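Local atomic coordinates of short chain dehydrogenase (Mycobacterium smegmatis, PDB entry 3UCX), a protein that probably acts as an oxidoreductase of the short-chain dehydrogenase family, built on a Rossmann fold of the kind that binds a nicotinamide cofactor in its relatives. Residues A169-L174 / V185-P190; V149-Q154 / G252-V257; G130-L135 / T176-K181; V143-M148 / S237-M242. All blocks are in the same frame, centred on the assembly; numbering follows the deposited sequence.

Contact 1: residues A169-L174 / V185-P190; sequences AMSQTL and VNSVLP
Ser171 and Ser187 share a first torsion near -60°, with OG beside the backbone N, while Val185 sets CG1 anti to its backbone N (chi1 -177°); with these rotations the two serines meet each other and Val185 meets the helix backbone, joining helix 158-179 to strand 184-190. The two elements are the second half of a beta-alpha-beta unit of the Rossmann fold, strand 141-145, helix 158-179, strand 184-190. As expected for the return leg of such a unit, helix and strand run nearly antiparallel, at 152°, and their local axes approach to 7.6 Å.

Val185 packs with one branch against each of two helix carbonyls: CG1 lies 3.6 Å from Ser171 O, and CG2 lies 4.0 Å from Leu174 O, one turn further on, where it also makes an apolar contact with Leu174 CB. Beside it, Ser187 OG comes 3.7 Å from Ser171 CB. The polar part is bridged by water. One molecule gives a hydrogen to Val185 O at 2.7 Å and makes a weak bond to Ser171 O at 2.8 Å, so both buried backbone oxygens gain a partner. Ser171 OG is further engaged by Leu167 O, in the preceding turn, and by Asn144 ND2 on the neighbouring strand, which fixes its rotation. Behind the contact, Met170 and Leu174 rest against helix 110-130, and Ala169 and Thr173 meet Ser165 and Lys161 of the second subunit. A second water joins the two hydroxyls, donating to Ser171 OG at 2.9 Å and lying 2.6 Å from Ser187 OG.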
loop_
_atom_site.group_PDB
_atom_site.type_symbol
_atom_site.label_atom_id
_atom_site.label_comp_id
_atom_site.label_asym_id
_atom_site.label_seq_id
_atom_site.Cartn_x
_atom_site.Cartn_y
_atom_site.Cartn_z
ATOM N N ALA A 169 -10.714 -5.237 4.999
ATOM C CA ALA A 169 -9.915 -5.851 6.052
ATOM C C ALA A 169 -10.500 -7.248 6.398
ATOM O O ALA A 169 -9.785 -8.246 6.429
ATOM C CB ALA A 169 -9.884 -4.959 7.281
ATOM N N MET A 170 -11.810 -7.306 6.599
ATOM C CA MET A 170 -12.498 -8.563 6.872
ATOM C C MET A 170 -12.302 -9.582 5.745
ATOM O O MET A 170 -12.102 -10.797 6.008
ATOM C CB MET A 170 -13.984 -8.306 7.067
ATOM C CG MET A 170 -14.778 -9.530 7.490
ATOM S SD MET A 170 -16.531 -9.167 7.509
ATOM C CE MET A 170 -16.954 -9.230 5.777
ATOM N N SER A 171 -12.387 -9.105 4.498
ATOM C CA SER A 171 -12.223 -9.969 3.342
ATOM C C SER A 171 -10.839 -10.599 3.308
ATOM O O SER A 171 -10.663 -11.766 2.916
ATOM C CB SER A 171 -12.477 -9.177 2.052
ATOM O OG SER A 171 -13.808 -8.637 2.029
ATOM N N GLN A 172 -9.852 -9.812 3.687
ATOM C CA GLN A 172 -8.483 -10.264 3.726
ATOM C C GLN A 172 -8.259 -11.338 4.810
ATOM O O GLN A 172 -7.690 -12.396 4.536
ATOM C CB GLN A 172 -7.552 -9.070 3.922
ATOM C CG GLN A 172 -7.455 -8.193 2.658
ATOM C CD GLN A 172 -6.672 -6.929 2.874
ATOM O OE1 GLN A 172 -6.493 -6.492 4.013
ATOM N NE2 GLN A 172 -6.185 -6.312 1.767
ATOM N N THR A 173 -8.726 -11.078 6.023
ATOM C CA THR A 173 -8.660 -12.083 7.091
ATOM C C THR A 173 -9.423 -13.373 6.694
ATOM O O THR A 173 -8.957 -14.498 6.966
ATOM C CB THR A 173 -9.248 -11.533 8.399
ATOM O OG1 THR A 173 -8.533 -10.338 8.788
ATOM C CG2 THR A 173 -9.146 -12.599 9.546
ATOM N N LEU A 174 -10.569 -13.205 6.027
ATOM C CA LEU A 174 -11.369 -14.355 5.604
ATOM C C LEU A 174 -10.622 -15.201 4.593
ATOM O O LEU A 174 -10.800 -16.430 4.566
ATOM C CB LEU A 174 -12.752 -13.955 5.075
ATOM C CG LEU A 174 -13.795 -13.534 6.132
ATOM C CD1 LEU A 174 -15.070 -12.971 5.476
ATOM C CD2 LEU A 174 -14.151 -14.733 7.052
ATOM N N VAL A 185 -11.225 -16.058 -1.397
ATOM C CA VAL A 185 -11.953 -14.833 -1.087
ATOM C C VAL A 185 -11.190 -13.663 -1.687
ATOM O O VAL A 185 -10.054 -13.392 -1.320
ATOM C CB VAL A 185 -12.106 -14.594 0.421
ATOM C CG1 VAL A 185 -12.951 -13.332 0.685
ATOM C CG2 VAL A 185 -12.693 -15.839 1.130
ATOM N N ASN A 186 -11.825 -12.973 -2.628
ATOM C CA ASN A 186 -11.230 -11.784 -3.257
ATOM C C ASN A 186 -12.220 -10.630 -3.298
ATOM O O ASN A 186 -13.438 -10.821 -3.094
ATOM C CB ASN A 186 -10.767 -12.126 -4.684
ATOM C CG ASN A 186 -9.649 -13.157 -4.708
ATOM O OD1 ASN A 186 -8.499 -12.840 -4.399
ATOM N ND2 ASN A 186 -9.990 -14.413 -5.037
ATOM N N SER A 187 -11.703 -9.440 -3.606
ATOM C CA SER A 187 -12.510 -8.233 -3.728
ATOM C C SER A 187 -12.332 -7.607 -5.112
ATOM O O SER A 187 -11.261 -7.719 -5.735
ATOM C CB SER A 187 -12.086 -7.214 -2.663
ATOM O OG SER A 187 -12.195 -7.732 -1.338
ATOM N N VAL A 188 -13.390 -6.967 -5.603
ATOM C CA VAL A 188 -13.338 -6.165 -6.829
ATOM C C VAL A 188 -13.742 -4.721 -6.435
ATOM O O VAL A 188 -14.753 -4.511 -5.738
ATOM C CB VAL A 188 -14.219 -6.736 -7.948
ATOM C CG1 VAL A 188 -14.320 -5.767 -9.143
ATOM C CG2 VAL A 188 -13.729 -8.126 -8.400
ATOM N N LEU A 189 -12.902 -3.759 -6.810
ATOM C CA LEU A 189 -13.017 -2.361 -6.364
ATOM C C LEU A 189 -13.297 -1.449 -7.555
ATOM O O LEU A 189 -12.380 -0.946 -8.188
ATOM C CB LEU A 189 -11.734 -1.892 -5.687
ATOM C CG LEU A 189 -11.489 -2.371 -4.251
ATOM C CD1 LEU A 189 -11.512 -3.901 -4.188
ATOM C CD2 LEU A 189 -10.159 -1.803 -3.749
ATOM N N PRO A 190 -14.567 -1.244 -7.863
ATOM C CA PRO A 190 -14.892 -0.303 -8.933
ATOM C C PRO A 190 -15.015 1.128 -8.423
ATOM O O PRO A 190 -15.336 1.351 -7.232
ATOM C CB PRO A 190 -16.252 -0.802 -9.407
ATOM C CG PRO A 190 -16.886 -1.333 -8.158
ATOM C CD PRO A 190 -15.763 -1.923 -7.335
HETATM O O HOH W 1 -9.741 -11.259 0.295
HETATM O O HOH W 2 -13.964 -6.410 0.108
#

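Contact 2: residues V149-Q154 / G252-V257; sequences VVRHSQ and GQALDV
Arg151 grips the carboxylate of Asp256 side-on with two nitrogens, one for each oxygen. NE donates to Asp256 OD2 at 2.8 Å along a nearly straight bond (163°), with the oxygen at the edge of the guanidinium and close to its plane. NH2 donates to Asp256 OD1, also at 2.8 Å, but the bond is more bent (146°) and the oxygen is tilted from that plane. The difference is consistent with the 33° twist between the two planes; both oxygens are nonetheless met on their syn sides. Next to the salt bridge, Ala254 CB approaches Arg151 NH2 obliquely at 3.7 Å.

The first torsion of Arg151 sets CG beside the backbone N, 3.4 Å from Asp256 OD2, and a bend at chi2 directs the rest. Leu189 packs against both partners, and Tyr262 and Ala264 of the same chain touch Arg151, whose NH2 also makes a weak hydrogen bond to Ala264 O of the third subunit. Farther along the loop, Gln154 N donates to His152 ND1 at 3.2 Å, in the ring plane, and His152 meets Tyr157 edge-to-face.

In the Rossmann fold the salt bridge pins the loop between strand 141-145 and helix 158-179 to strand 254-257, the last of the sheet within the chain. That strand pairs with strand 184-190, Ala254 makes backbone hydrogen bonds to the third subunit, and Leu255 and Val257 turn to helix 232-243.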
loop_
_atom_site.group_PDB
_atom_site.type_symbol
_atom_site.label_atom_id
_atom_site.label_comp_id
_atom_site.label_asym_id
_atom_site.label_seq_id
_atom_site.Cartn_x
_atom_site.Cartn_y
_atom_site.Cartn_z
ATOM N N VAL A 149 -13.282 4.025 -3.267
ATOM C CA VAL A 149 -13.198 4.923 -2.124
ATOM C C VAL A 149 -12.099 4.513 -1.137
ATOM O O VAL A 149 -11.565 5.334 -0.429
ATOM C CB VAL A 149 -14.543 4.954 -1.367
ATOM C CG1 VAL A 149 -14.729 3.682 -0.545
ATOM C CG2 VAL A 149 -14.637 6.179 -0.489
ATOM N N VAL A 150 -11.765 3.220 -1.087
ATOM C CA VAL A 150 -10.713 2.804 -0.163
ATOM C C VAL A 150 -9.317 3.281 -0.602
ATOM O O VAL A 150 -8.365 3.232 0.176
ATOM C CB VAL A 150 -10.723 1.284 0.110
ATOM C CG1 VAL A 150 -12.101 0.848 0.634
ATOM C CG2 VAL A 150 -10.299 0.490 -1.118
ATOM N N ARG A 151 -9.201 3.740 -1.851
ATOM C CA ARG A 151 -7.916 4.169 -2.418
ATOM C C ARG A 151 -7.630 5.657 -2.231
ATOM O O ARG A 151 -6.545 6.118 -2.593
ATOM C CB ARG A 151 -7.872 3.834 -3.911
ATOM C CG ARG A 151 -8.075 2.354 -4.210
ATOM C CD ARG A 151 -6.947 1.504 -3.685
ATOM N NE ARG A 151 -7.025 0.102 -4.099
ATOM C CZ ARG A 151 -6.310 -0.878 -3.544
ATOM N NH1 ARG A 151 -5.426 -0.587 -2.564
ATOM N NH2 ARG A 151 -6.442 -2.139 -3.976
ATOM N N HIS A 152 -8.588 6.405 -1.682
ATOM C CA HIS A 152 -8.405 7.838 -1.435
ATOM C C HIS A 152 -9.029 8.267 -0.136
ATOM O O HIS A 152 -9.594 7.444 0.584
ATOM C CB HIS A 152 -8.894 8.690 -2.644
ATOM C CG HIS A 152 -10.376 8.595 -2.945
ATOM N ND1 HIS A 152 -11.315 9.303 -2.270
ATOM C CD2 HIS A 152 -11.059 7.912 -3.959
ATOM C CE1 HIS A 152 -12.540 9.044 -2.798
ATOM N NE2 HIS A 152 -12.376 8.185 -3.829
ATOM N N SER A 153 -8.903 9.559 0.187
ATOM C CA SER A 153 -9.421 10.085 1.448
ATOM C C SER A 153 -10.196 11.380 1.230
ATOM O O SER A 153 -10.187 12.291 2.073
ATOM C CB SER A 153 -8.244 10.288 2.404
ATOM O OG SER A 153 -7.631 9.037 2.696
ATOM N N GLN A 154 -10.903 11.452 0.102
ATOM C CA GLN A 154 -11.564 12.686 -0.287
ATOM C C GLN A 154 -12.655 13.052 0.705
ATOM O O GLN A 154 -13.326 12.193 1.309
ATOM C CB GLN A 154 -12.110 12.615 -1.723
ATOM C CG GLN A 154 -11.017 12.555 -2.798
ATOM C CD GLN A 154 -11.600 12.390 -4.199
ATOM O OE1 GLN A 154 -12.553 13.069 -4.541
ATOM N NE2 GLN A 154 -11.050 11.465 -4.997
ATOM N N GLY A 252 -7.207 -13.513 -1.452
ATOM C CA GLY A 252 -6.794 -12.412 -0.617
ATOM C C GLY A 252 -6.537 -11.088 -1.337
ATOM O O GLY A 252 -5.986 -10.167 -0.726
ATOM N N GLN A 253 -6.963 -10.979 -2.597
ATOM C CA GLN A 253 -6.576 -9.855 -3.457
ATOM C C GLN A 253 -7.735 -8.916 -3.723
ATOM O O GLN A 253 -8.889 -9.323 -3.697
ATOM C CB GLN A 253 -6.034 -10.356 -4.800
ATOM C CG GLN A 253 -4.882 -11.335 -4.655
ATOM C CD GLN A 253 -3.787 -10.858 -3.708
ATOM O OE1 GLN A 253 -3.381 -9.699 -3.746
ATOM N NE2 GLN A 253 -3.290 -11.779 -2.838
ATOM N N ALA A 254 -7.391 -7.651 -3.979
ATOM C CA ALA A 254 -8.313 -6.626 -4.384
ATOM C C ALA A 254 -7.976 -6.269 -5.849
ATOM O O ALA A 254 -6.856 -5.886 -6.157
ATOM C CB ALA A 254 -8.143 -5.395 -3.477
ATOM N N LEU A 255 -8.931 -6.400 -6.749
ATOM C CA LEU A 255 -8.697 -6.046 -8.158
ATOM C C LEU A 255 -9.512 -4.784 -8.452
ATOM O O LEU A 255 -10.741 -4.791 -8.387
ATOM C CB LEU A 255 -9.135 -7.193 -9.050
ATOM C CG LEU A 255 -9.060 -7.026 -10.580
ATOM C CD1 LEU A 255 -7.625 -6.715 -10.984
ATOM C CD2 LEU A 255 -9.596 -8.244 -11.334
ATOM N N ASP A 256 -8.815 -3.697 -8.725
ATOM C CA ASP A 256 -9.448 -2.400 -8.937
ATOM C C ASP A 256 -9.856 -2.276 -10.381
ATOM O O ASP A 256 -9.057 -2.554 -11.267
ATOM C CB ASP A 256 -8.469 -1.282 -8.598
ATOM C CG ASP A 256 -8.125 -1.222 -7.108
ATOM O OD1 ASP A 256 -7.484 -2.164 -6.603
ATOM O OD2 ASP A 256 -8.469 -0.226 -6.450
ATOM N N VAL A 257 -11.103 -1.880 -10.613
ATOM C CA VAL A 257 -11.629 -1.719 -11.968
ATOM C C VAL A 257 -12.045 -0.253 -12.057
ATOM O O VAL A 257 -13.159 0.118 -11.685
ATOM C CB VAL A 257 -12.799 -2.668 -12.269
ATOM C CG1 VAL A 257 -13.235 -2.553 -13.741
ATOM C CG2 VAL A 257 -12.455 -4.126 -11.946
#

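Contact 3: residues G130-L135 / T176-K181; sequences GFTPAL and TELGEK
Thr132 overlaps two side chains of segment 176-181: its OG1 stands 4.3 Å from Leu178 CD2, and its CG2 meets Lys181 CE at 4.2 Å. Both contacts are van der Waals, and the two segments together bury 117 Å². They join helix 132-138 to the C-terminal end of helix 158-179, the elements that precede and follow strand 141-145 in this Rossmann fold.

The threonine can serve two neighbours because its methyl is anti to the backbone N, leaving OG1 beside that N (chi1 -71°). There the hydroxyl is bonded to Ile128 O, in the last turn of helix 110-130, while the same oxygen lies in van der Waals range of Leu178 CD2. Phe131 separates the two helices: it leaves helical geometry after the first and is at the N-cap position of the second, where its O accepts Leu135 N at 2.9 Å. Its side chain packs on helix 72-85 and Val92 instead of the partner segment.

Leu178 is buried, and it shares Ile183 as a packing partner with Leu135; Lys181 lies at the exposed end. Farther back on this helix, Glu177 bonds to Phe105 N and Lys156 N of the second subunit, and Thr176 packs on Ala155 of that subunit; Lys156 and Ala155 are, with Pro104, the residues that line the 2-(2-methoxyethoxy)ethanol pocket seen in this crystal. The lysine chain crosses the threonine at about a right angle and bends at chi4 (-102°), where NZ forms a salt bridge with Glu136 OE2.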
loop_
_atom_site.group_PDB
_atom_site.type_symbol
_atom_site.label_atom_id
_atom_site.label_comp_id
_atom_site.label_asym_id
_atom_site.label_seq_id
_atom_site.Cartn_x
_atom_site.Cartn_y
_atom_site.Cartn_z
ATOM N N GLY A 130 -22.955 -18.276 6.504
ATOM C CA GLY A 130 -24.084 -19.126 6.169
ATOM C C GLY A 130 -23.775 -20.125 5.072
ATOM O O GLY A 130 -24.195 -21.284 5.133
ATOM N N PHE A 131 -23.035 -19.669 4.072
ATOM C CA PHE A 131 -22.638 -20.519 2.961
ATOM C C PHE A 131 -21.266 -21.171 3.094
ATOM O O PHE A 131 -20.800 -21.802 2.161
ATOM C CB PHE A 131 -22.771 -19.725 1.651
ATOM C CG PHE A 131 -24.207 -19.585 1.194
ATOM C CD1 PHE A 131 -24.931 -20.693 0.818
ATOM C CD2 PHE A 131 -24.828 -18.352 1.167
ATOM C CE1 PHE A 131 -26.243 -20.581 0.395
ATOM C CE2 PHE A 131 -26.134 -18.222 0.740
ATOM C CZ PHE A 131 -26.854 -19.337 0.367
ATOM N N THR A 132 -20.631 -21.070 4.258
ATOM C CA THR A 132 -19.327 -21.706 4.428
ATOM C C THR A 132 -19.408 -23.227 4.258
ATOM O O THR A 132 -18.556 -23.805 3.566
ATOM C CB THR A 132 -18.622 -21.282 5.727
ATOM O OG1 THR A 132 -18.193 -19.919 5.616
ATOM C CG2 THR A 132 -17.408 -22.192 6.069
ATOM N N PRO A 133 -20.441 -23.885 4.838
ATOM C CA PRO A 133 -20.498 -25.314 4.639
ATOM C C PRO A 133 -20.599 -25.733 3.163
ATOM O O PRO A 133 -19.912 -26.675 2.722
ATOM C CB PRO A 133 -21.741 -25.724 5.449
ATOM C CG PRO A 133 -21.782 -24.735 6.556
ATOM C CD PRO A 133 -21.371 -23.447 5.897
ATOM N N ALA A 134 -21.411 -25.013 2.404
ATOM C CA ALA A 134 -21.533 -25.256 0.975
ATOM C C ALA A 134 -20.228 -24.989 0.241
ATOM O O ALA A 134 -19.783 -25.819 -0.536
ATOM C CB ALA A 134 -22.677 -24.445 0.383
ATOM N N LEU A 135 -19.592 -23.860 0.522
ATOM C CA LEU A 135 -18.318 -23.510 -0.108
ATOM C C LEU A 135 -17.174 -24.431 0.262
ATOM O O LEU A 135 -16.276 -24.639 -0.563
ATOM C CB LEU A 135 -17.953 -22.067 0.223
ATOM C CG LEU A 135 -18.893 -21.036 -0.390
ATOM C CD1 LEU A 135 -18.615 -19.687 0.253
ATOM C CD2 LEU A 135 -18.761 -20.979 -1.906
ATOM N N THR A 176 -7.457 -15.739 4.677
ATOM C CA THR A 176 -6.572 -16.536 5.518
ATOM C C THR A 176 -7.368 -17.648 6.192
ATOM O O THR A 176 -6.961 -18.831 6.145
ATOM C CB THR A 176 -5.865 -15.669 6.564
ATOM O OG1 THR A 176 -5.161 -14.639 5.878
ATOM C CG2 THR A 176 -4.877 -16.499 7.430
ATOM N N GLU A 177 -8.480 -17.273 6.817
ATOM C CA GLU A 177 -9.228 -18.196 7.656
ATOM C C GLU A 177 -9.976 -19.275 6.881
ATOM O O GLU A 177 -10.134 -20.396 7.372
ATOM C CB GLU A 177 -10.155 -17.432 8.598
ATOM C CG GLU A 177 -9.351 -16.627 9.619
ATOM C CD GLU A 177 -10.182 -15.934 10.685
ATOM O OE1 GLU A 177 -11.429 -15.904 10.573
ATOM O OE2 GLU A 177 -9.544 -15.370 11.626
ATOM N N LEU A 178 -10.466 -18.959 5.699
ATOM C CA LEU A 178 -11.183 -19.919 4.909
ATOM C C LEU A 178 -10.271 -20.646 3.909
ATOM O O LEU A 178 -10.666 -21.664 3.375
ATOM C CB LEU A 178 -12.364 -19.270 4.202
ATOM C CG LEU A 178 -13.390 -18.526 5.056
ATOM C CD1 LEU A 178 -14.492 -17.946 4.176
ATOM C CD2 LEU A 178 -13.963 -19.487 6.113
ATOM N N GLY A 179 -9.054 -20.132 3.686
ATOM C CA GLY A 179 -8.104 -20.744 2.759
ATOM C C GLY A 179 -7.723 -22.185 3.112
ATOM O O GLY A 179 -7.503 -22.998 2.242
ATOM N N GLU A 180 -7.685 -22.522 4.384
ATOM C CA GLU A 180 -7.380 -23.911 4.734
ATOM C C GLU A 180 -8.482 -24.894 4.358
ATOM O O GLU A 180 -8.203 -26.077 4.142
ATOM C CB GLU A 180 -6.969 -24.063 6.199
ATOM C CG GLU A 180 -5.456 -24.233 6.293
ATOM C CD GLU A 180 -4.967 -24.458 7.709
ATOM O OE1 GLU A 180 -5.811 -24.494 8.640
ATOM O OE2 GLU A 180 -3.737 -24.597 7.879
ATOM N N LYS A 181 -9.697 -24.393 4.182
ATOM C CA LYS A 181 -10.781 -25.192 3.625
ATOM C C LYS A 181 -10.831 -25.169 2.089
ATOM O O LYS A 181 -11.718 -25.765 1.496
ATOM C CB LYS A 181 -12.087 -24.665 4.149
ATOM C CG LYS A 181 -12.210 -24.723 5.647
ATOM C CD LYS A 181 -13.528 -24.047 5.946
ATOM C CE LYS A 181 -13.570 -23.348 7.268
ATOM N NZ LYS A 181 -14.301 -24.203 8.183
#

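Contact 4: residues V143-M148 / S237-M242; sequences VNVNSM and SAILFM
Asn146 OD1 takes the N-H of Ser147 at 2.7 Å, the shortest bond within the two segments, just past the strand whose Val143 and Val145 pack on Ile239 and Met242. The bond is bent (131° at the hydrogen), but it meets OD1 in the carbonyl plane, on a lone pair. With Asn146 ND2 bonded to Lys164 O, both ends of the amide are held, so its orientation is fixed where the chain leaves the strand. Ser147 then touches Tyr160 and Lys164, an arrangement consistent with the Ser-Tyr-Lys set of short-chain dehydrogenases.

The contact itself is apolar and buried. Val143 supplies both branches: CG1 meets Ile239 CG2 at 4.1 Å, whereas CG2 rests against both Met242 CB and Ile239 O, 3.9 Å from each. Two residues on, Val145 CG2 reaches Ile239 CD1 at 3.7 Å, crossing it at about a right angle. Ile239 thus spans the two valines, its CG2 serving one and its CD1 the other; chi1 of -67° and an extended chi2 set the two methyls apart. Met242 contributes its CB, and beyond it the chain bends away at chi2.

Strand and helix run nearly antiparallel, at 157°. Val188 of strand 184-190 touches both Val143 and Ile239, Leu27 of helix 23-33 packs against Ile239, and Phe241 stacks on Phe241 of the third subunit, so helix 232-243 lies between the central sheet of its own chain and that subunit.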
loop_
_atom_site.group_PDB
_atom_site.type_symbol
_atom_site.label_atom_id
_atom_site.label_comp_id
_atom_site.label_asym_id
_atom_site.label_seq_id
_atom_site.Cartn_x
_atom_site.Cartn_y
_atom_site.Cartn_z
ATOM N N VAL A 143 -16.566 -13.461 -3.837
ATOM C CA VAL A 143 -16.165 -12.141 -4.343
ATOM C C VAL A 143 -16.987 -11.083 -3.643
ATOM O O VAL A 143 -18.218 -11.034 -3.792
ATOM C CB VAL A 143 -16.343 -11.965 -5.866
ATOM C CG1 VAL A 143 -15.713 -10.635 -6.318
ATOM C CG2 VAL A 143 -15.722 -13.122 -6.630
ATOM N N ASN A 144 -16.302 -10.212 -2.913
ATOM C CA ASN A 144 -16.930 -9.073 -2.291
ATOM C C ASN A 144 -16.710 -7.835 -3.147
ATOM O O ASN A 144 -15.570 -7.475 -3.420
ATOM C CB ASN A 144 -16.390 -8.861 -0.882
ATOM C CG ASN A 144 -16.800 -9.963 0.065
ATOM O OD1 ASN A 144 -17.828 -10.589 -0.136
ATOM N ND2 ASN A 144 -15.977 -10.223 1.083
ATOM N N VAL A 145 -17.803 -7.215 -3.586
ATOM C CA VAL A 145 -17.724 -5.976 -4.344
ATOM C C VAL A 145 -17.478 -4.860 -3.359
ATOM O O VAL A 145 -18.302 -4.587 -2.461
ATOM C CB VAL A 145 -18.969 -5.721 -5.193
ATOM C CG1 VAL A 145 -18.837 -4.388 -5.971
ATOM C CG2 VAL A 145 -19.185 -6.894 -6.146
ATOM N N ASN A 146 -16.308 -4.244 -3.492
ATOM C CA ASN A 146 -15.908 -3.154 -2.625
ATOM C C ASN A 146 -15.986 -1.828 -3.430
ATOM O O ASN A 146 -16.954 -1.618 -4.184
ATOM C CB ASN A 146 -14.519 -3.485 -2.044
ATOM C CG ASN A 146 -14.211 -2.728 -0.768
ATOM O OD1 ASN A 146 -14.047 -1.500 -0.812
ATOM N ND2 ASN A 146 -14.108 -3.446 0.378
ATOM N N SER A 147 -15.031 -0.927 -3.265
ATOM C CA SER A 147 -15.128 0.398 -3.877
ATOM C C SER A 147 -13.784 1.094 -3.944
ATOM O O SER A 147 -12.953 0.961 -3.054
ATOM C CB SER A 147 -16.087 1.292 -3.094
ATOM O OG SER A 147 -16.063 2.648 -3.568
ATOM N N MET A 148 -13.596 1.850 -5.022
ATOM C CA MET A 148 -12.456 2.772 -5.186
ATOM C C MET A 148 -12.233 3.717 -4.021
ATOM O O MET A 148 -11.140 4.210 -3.836
ATOM C CB MET A 148 -12.662 3.586 -6.476
ATOM C CG MET A 148 -11.435 4.312 -6.978
ATOM S SD MET A 148 -11.703 5.085 -8.593
ATOM C CE MET A 148 -12.792 6.454 -8.129
ATOM N N SER A 237 -17.099 -8.447 -15.682
ATOM C CA SER A 237 -16.036 -9.329 -16.177
ATOM C C SER A 237 -14.962 -9.636 -15.113
ATOM O O SER A 237 -14.485 -10.769 -15.006
ATOM C CB SER A 237 -15.352 -8.723 -17.398
ATOM O OG SER A 237 -16.233 -8.701 -18.524
ATOM N N ALA A 238 -14.550 -8.614 -14.380
ATOM C CA ALA A 238 -13.569 -8.771 -13.289
ATOM C C ALA A 238 -14.104 -9.710 -12.194
ATOM O O ALA A 238 -13.375 -10.558 -11.687
ATOM C CB ALA A 238 -13.231 -7.418 -12.683
ATOM N N ILE A 239 -15.374 -9.543 -11.844
ATOM C CA ILE A 239 -16.016 -10.367 -10.811
ATOM C C ILE A 239 -16.122 -11.816 -11.286
ATOM O O ILE A 239 -15.814 -12.753 -10.550
ATOM C CB ILE A 239 -17.405 -9.813 -10.443
ATOM C CG1 ILE A 239 -17.261 -8.465 -9.748
ATOM C CG2 ILE A 239 -18.188 -10.789 -9.573
ATOM C CD1 ILE A 239 -18.551 -7.673 -9.688
ATOM N N LEU A 240 -16.562 -12.002 -12.523
ATOM C CA LEU A 240 -16.611 -13.348 -13.121
ATOM C C LEU A 240 -15.253 -14.040 -13.126
ATOM O O LEU A 240 -15.163 -15.231 -12.772
ATOM C CB LEU A 240 -17.195 -13.309 -14.533
ATOM C CG LEU A 240 -18.718 -13.495 -14.603
ATOM C CD1 LEU A 240 -19.464 -12.409 -13.828
ATOM C CD2 LEU A 240 -19.107 -13.484 -16.073
ATOM N N PHE A 241 -14.194 -13.313 -13.492
ATOM C CA PHE A 241 -12.837 -13.860 -13.465
ATOM C C PHE A 241 -12.478 -14.368 -12.064
ATOM O O PHE A 241 -12.088 -15.531 -11.902
ATOM C CB PHE A 241 -11.809 -12.815 -13.907
ATOM C CG PHE A 241 -10.395 -13.175 -13.582
ATOM C CD1 PHE A 241 -9.735 -14.148 -14.293
ATOM C CD2 PHE A 241 -9.742 -12.560 -12.550
ATOM C CE1 PHE A 241 -8.410 -14.483 -13.990
ATOM C CE2 PHE A 241 -8.435 -12.887 -12.227
ATOM C CZ PHE A 241 -7.776 -13.858 -12.960
ATOM N N MET A 242 -12.654 -13.496 -11.069
ATOM C CA MET A 242 -12.348 -13.840 -9.672
ATOM C C MET A 242 -13.198 -15.000 -9.144
ATOM O O MET A 242 -12.735 -15.770 -8.302
ATOM C CB MET A 242 -12.550 -12.628 -8.766
ATOM C CG MET A 242 -11.456 -11.582 -8.861
ATOM S SD MET A 242 -9.865 -12.256 -8.315
ATOM C CE MET A 242 -8.971 -10.755 -7.897
#

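How the contacts relate
From the N terminus, contact 3 opens first, at 130-135, followed by contact 4 at 143-148 and contact 2 directly after it; contact 1 opens last, at 169-174. Contact 3 closes at 176-181, contact 1 at 185-190, contact 4 at 237-242 and contact 2 at 252-257. Contact 1 is therefore nested inside the loops of contacts 4 and 2, which cross each other, and contact 3 crosses all three. Strands 141-145, 184-190 and 254-257 are successive in the sheet: contact 1 attaches helix 158-179 to it, contact 4 attaches helix 232-243, contact 2 fastens a loop to its last strand, and contact 3 joins helix ends about 14 Å, centre to centre, from contact 1.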